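Local coordinates for putative dimetal phosphatase (Danio rerio, PDB 2NXF), which probably hydrolyses ADP-ribose and CDP-alcohols such as CDP-choline at a two-metal centre, releasing AMP or CMP, at residues L45-R48 with R49-V52; I239-A242 with W243-A247. All coordinates share one frame; numbering follows the deposited sequence.

Contact 1 of 2, residues L45-R48 with R49-V52; sequences LQWR and RERV
Arg49 lies back along the last turn of helix 35-49 against Leu45 and Gln46, while Trp47 meets Glu50 and Val52 where a Schellman motif ends the helix. The Arg49 chain is extended from CG to NE and brings its guanidinium against the isobutyl end of Leu45, with Leu45 CG 3.7 Å from Arg49 NH2. Leu45 covers one face of this group because its CG stands anti to the backbone N (chi1 -176°). At the guanidinium edge, near its plane, Gln46 CG lies 3.9 Å from Arg49 NH1; the Gln46 amide itself is bonded to Asp42 and Arg311.

Trp47 sits on the inner side of the helix, with NE1 bonded to Ala297 O and its ring meeting Phe296 nearly at right angles. Glu50 OE1 comes to the indole edge in the ring plane, 3.5 Å from Trp47 CD1. That carboxylate also bonds Thr298 through OE1 and forms a salt bridge to Arg311 through OE2. With an alanine here, Arg311 would probably lose its charge partner and Thr298 its hydrogen-bond partner, and the Trp47 edge would no longer be flanked.

Arg51, with positive phi, turns the chain and gives its backbone N-H to Arg48 O, Arg51 N to Arg48 O 3.0 Å, the donor well above the carbonyl plane. The turn brings Val52 back against Trp47, the apolar contact characteristic of this motif, with Val52 CG2 3.8 Å from Trp47 CB. Beside it the motif's 6→1 bond, from Val52 N to Trp47 O, is 3.2 Å long and nearly straight at 174°.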
# COMPACT_ATOMS: atom_id res chain seq x y z
N LEU A 45 13.22 -3.75 15.43
CA LEU A 45 13.79 -3.51 16.75
C LEU A 45 13.03 -2.40 17.51
O LEU A 45 12.68 -2.57 18.68
CB LEU A 45 15.27 -3.15 16.61
CG LEU A 45 16.10 -2.94 17.86
CD1 LEU A 45 15.92 -4.10 18.83
CD2 LEU A 45 17.58 -2.81 17.46
N GLN A 46 12.76 -1.29 16.82
CA GLN A 46 12.04 -0.16 17.43
C GLN A 46 10.59 -0.52 17.79
O GLN A 46 10.14 -0.22 18.90
CB GLN A 46 12.13 1.10 16.56
CG GLN A 46 13.58 1.59 16.37
CD GLN A 46 13.68 3.04 15.89
OE1 GLN A 46 12.97 3.93 16.39
NE2 GLN A 46 14.59 3.28 14.94
N TRP A 47 9.90 -1.22 16.89
CA TRP A 47 8.51 -1.64 17.13
C TRP A 47 8.42 -2.61 18.30
O TRP A 47 7.44 -2.59 19.05
CB TRP A 47 7.92 -2.29 15.90
CG TRP A 47 7.68 -1.34 14.76
CD1 TRP A 47 7.34 -0.02 14.84
CD2 TRP A 47 7.72 -1.67 13.36
NE1 TRP A 47 7.18 0.51 13.56
CE2 TRP A 47 7.41 -0.49 12.65
CE3 TRP A 47 8.01 -2.84 12.64
CZ2 TRP A 47 7.36 -0.46 11.24
CZ3 TRP A 47 7.96 -2.81 11.23
CH2 TRP A 47 7.65 -1.63 10.56
N ARG A 48 9.44 -3.45 18.46
CA ARG A 48 9.49 -4.36 19.61
C ARG A 48 9.57 -3.59 20.92
O ARG A 48 8.85 -3.89 21.86
CB ARG A 48 10.68 -5.33 19.48
CG ARG A 48 10.46 -6.42 18.45
CD ARG A 48 11.70 -7.33 18.31
NE ARG A 48 12.11 -7.96 19.57
CZ ARG A 48 11.46 -8.96 20.17
NH1 ARG A 48 10.34 -9.47 19.66
NH2 ARG A 48 11.94 -9.46 21.31
N ARG A 49 10.44 -2.58 20.97
CA ARG A 49 10.60 -1.75 22.18
C ARG A 49 9.29 -1.04 22.54
O ARG A 49 8.94 -0.87 23.72
CB ARG A 49 11.69 -0.69 21.97
CG ARG A 49 13.11 -1.18 22.11
CD ARG A 49 14.05 0.03 22.12
NE ARG A 49 15.43 -0.35 21.81
CZ ARG A 49 16.01 -0.21 20.62
NH1 ARG A 49 15.36 0.32 19.60
NH2 ARG A 49 17.27 -0.60 20.46
N GLU A 50 8.58 -0.62 21.50
CA GLU A 50 7.32 0.09 21.61
C GLU A 50 6.16 -0.82 22.03
O GLU A 50 5.07 -0.33 22.33
CB GLU A 50 7.00 0.77 20.25
CG GLU A 50 7.87 2.02 20.05
CD GLU A 50 7.80 2.63 18.65
OE1 GLU A 50 7.37 1.96 17.71
OE2 GLU A 50 8.25 3.78 18.51
N ARG A 51 6.39 -2.14 22.00
CA ARG A 51 5.31 -3.15 22.24
C ARG A 51 4.09 -2.89 21.28
O ARG A 51 2.93 -2.87 21.70
CB ARG A 51 4.94 -3.22 23.76
CG ARG A 51 6.16 -3.47 24.68
CD ARG A 51 5.74 -3.81 26.11
NE ARG A 51 6.90 -4.17 26.93
CZ ARG A 51 6.82 -4.75 28.12
NH1 ARG A 51 7.93 -5.03 28.79
NH2 ARG A 51 5.63 -5.02 28.66
N VAL A 52 4.37 -2.71 19.98
CA VAL A 52 3.27 -2.47 18.98
C VAL A 52 2.33 -3.69 18.93
O VAL A 52 2.78 -4.82 19.15
CB VAL A 52 3.73 -2.11 17.53
CG1 VAL A 52 4.69 -0.91 17.54
CG2 VAL A 52 4.35 -3.32 16.83

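Contact 2 of 2, residues I239-A242 with W243-A247; sequences ICLA and WNHEA
Ala242 and His245 close a beta-turn at the N terminus of helix 245-253, within the crossover that joins the parallel strands 222-227 and 258-263. The backbone bond of the turn is weak: His245 N reaches Ala242 O at 3.1 Å, bent to 134° at the hydrogen. Asn244 occupies the N-cap position, yet its side chain makes no capping bond; ND2 is instead given to Phe201 O. The first helical turn starts with another weak bond, Ala247 N to Asn244 O at 3.0 Å.

The ring interaction is a CH-pi contact. Leu241 places CD1 over the middle of one face of the His245 imidazole, 4.2 Å from the ring centroid and only 5° off its normal. His245 can offer that face because its CG lies between the backbone N and the carbonyl carbon (chi1 70°), which sets the ring beside the Leu241 side chain. ND1 is bonded to Val231 O, which helps to fix the rotation of the ring against the leucine methyl.

The one approach of side chains inside the turn is looser, Ala242 CB to His245 CB at 4.3 Å. Trp243 turns away to the other side, toward Phe194 and helix 162-174, where NE1 is satisfied by Val195 O. This buried turn lies near the zinc centre: the side chain of Ala242 is about 9 Å, at the nearest atoms, from that of His228, a ligand of the second zinc. Within the turn, Ala242 O lies at the edge of the imidazole, near its plane, 3.6 Å from His245 CD2.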
# COMPACT_ATOMS: atom_id res chain seq x y z
N ILE A 239 1.57 10.23 -11.52
CA ILE A 239 1.94 8.96 -12.14
C ILE A 239 1.72 7.78 -11.20
O ILE A 239 1.73 6.63 -11.64
CB ILE A 239 3.38 8.93 -12.70
CG1 ILE A 239 3.51 7.83 -13.79
CG2 ILE A 239 4.41 8.77 -11.57
CD1 ILE A 239 4.77 7.93 -14.65
N CYS A 240 1.55 8.07 -9.90
CA CYS A 240 1.41 7.00 -8.90
C CYS A 240 -0.03 6.71 -8.49
O CYS A 240 -0.27 5.84 -7.66
CB CYS A 240 2.22 7.36 -7.65
SG CYS A 240 3.96 7.36 -7.99
N LEU A 241 -1.00 7.43 -9.05
CA LEU A 241 -2.40 7.28 -8.59
C LEU A 241 -3.07 6.04 -9.17
O LEU A 241 -2.78 5.65 -10.32
CB LEU A 241 -3.23 8.50 -9.04
CG LEU A 241 -2.81 9.85 -8.44
CD1 LEU A 241 -3.46 11.01 -9.19
CD2 LEU A 241 -3.17 9.86 -6.94
N ALA A 242 -4.00 5.47 -8.41
CA ALA A 242 -4.88 4.41 -8.94
C ALA A 242 -5.62 4.85 -10.19
O ALA A 242 -6.00 6.02 -10.34
CB ALA A 242 -5.90 3.97 -7.90
N TRP A 243 -5.83 3.91 -11.10
CA TRP A 243 -6.55 4.22 -12.33
C TRP A 243 -7.89 4.93 -12.12
O TRP A 243 -8.18 5.94 -12.78
CB TRP A 243 -6.80 2.95 -13.15
CG TRP A 243 -5.57 2.30 -13.74
CD1 TRP A 243 -4.30 2.82 -13.84
CD2 TRP A 243 -5.53 1.01 -14.34
NE1 TRP A 243 -3.47 1.91 -14.46
CE2 TRP A 243 -4.20 0.78 -14.76
CE3 TRP A 243 -6.49 0.01 -14.55
CZ2 TRP A 243 -3.80 -0.41 -15.42
CZ3 TRP A 243 -6.10 -1.18 -15.19
CH2 TRP A 243 -4.77 -1.37 -15.61
N ASN A 244 -8.68 4.41 -11.19
CA ASN A 244 -9.98 5.01 -10.90
C ASN A 244 -9.97 5.68 -9.54
O ASN A 244 -10.89 5.53 -8.75
CB ASN A 244 -11.14 3.99 -11.05
CG ASN A 244 -11.02 2.80 -10.11
OD1 ASN A 244 -9.94 2.45 -9.66
ND2 ASN A 244 -12.16 2.16 -9.83
N HIS A 245 -8.93 6.48 -9.30
CA HIS A 245 -8.76 7.12 -7.99
C HIS A 245 -9.98 7.98 -7.62
O HIS A 245 -10.37 8.02 -6.45
CB HIS A 245 -7.46 7.96 -7.94
CG HIS A 245 -7.51 9.20 -8.80
ND1 HIS A 245 -7.67 10.46 -8.28
CD2 HIS A 245 -7.45 9.35 -10.14
CE1 HIS A 245 -7.70 11.34 -9.26
NE2 HIS A 245 -7.57 10.69 -10.40
N GLU A 246 -10.60 8.64 -8.59
CA GLU A 246 -11.73 9.53 -8.30
C GLU A 246 -12.94 8.73 -7.80
O GLU A 246 -13.71 9.22 -6.96
CB GLU A 246 -12.07 10.38 -9.53
CG GLU A 246 -12.94 11.59 -9.24
CD GLU A 246 -12.28 12.61 -8.30
OE1 GLU A 246 -12.99 13.14 -7.42
OE2 GLU A 246 -11.08 12.90 -8.44
N ALA A 247 -13.09 7.50 -8.30
CA ALA A 247 -14.17 6.62 -7.84
C ALA A 247 -13.99 6.29 -6.36
O ALA A 247 -14.97 6.23 -5.60
CB ALA A 247 -14.20 5.34 -8.68

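From the N terminus, the chain runs through strand 6-11 and helix 35-49 to contact 1, which ends that helix and turns the chain toward strand 54-57, which pairs in parallel with strand 6-11 in one mixed sheet. Much later, after strand 222-227 in the other mixed sheet, contact 2 closes the loop that starts helix 245-253, which leads on to strand 258-263. The two are in series and neither nest nor cross: one ends a crossover helix, the other begins one. They lie on opposite sides of the chain's centre, with centres about 34 Å apart and nearest atoms about 21 Å apart, both within the calcineurin-like phosphoesterase region.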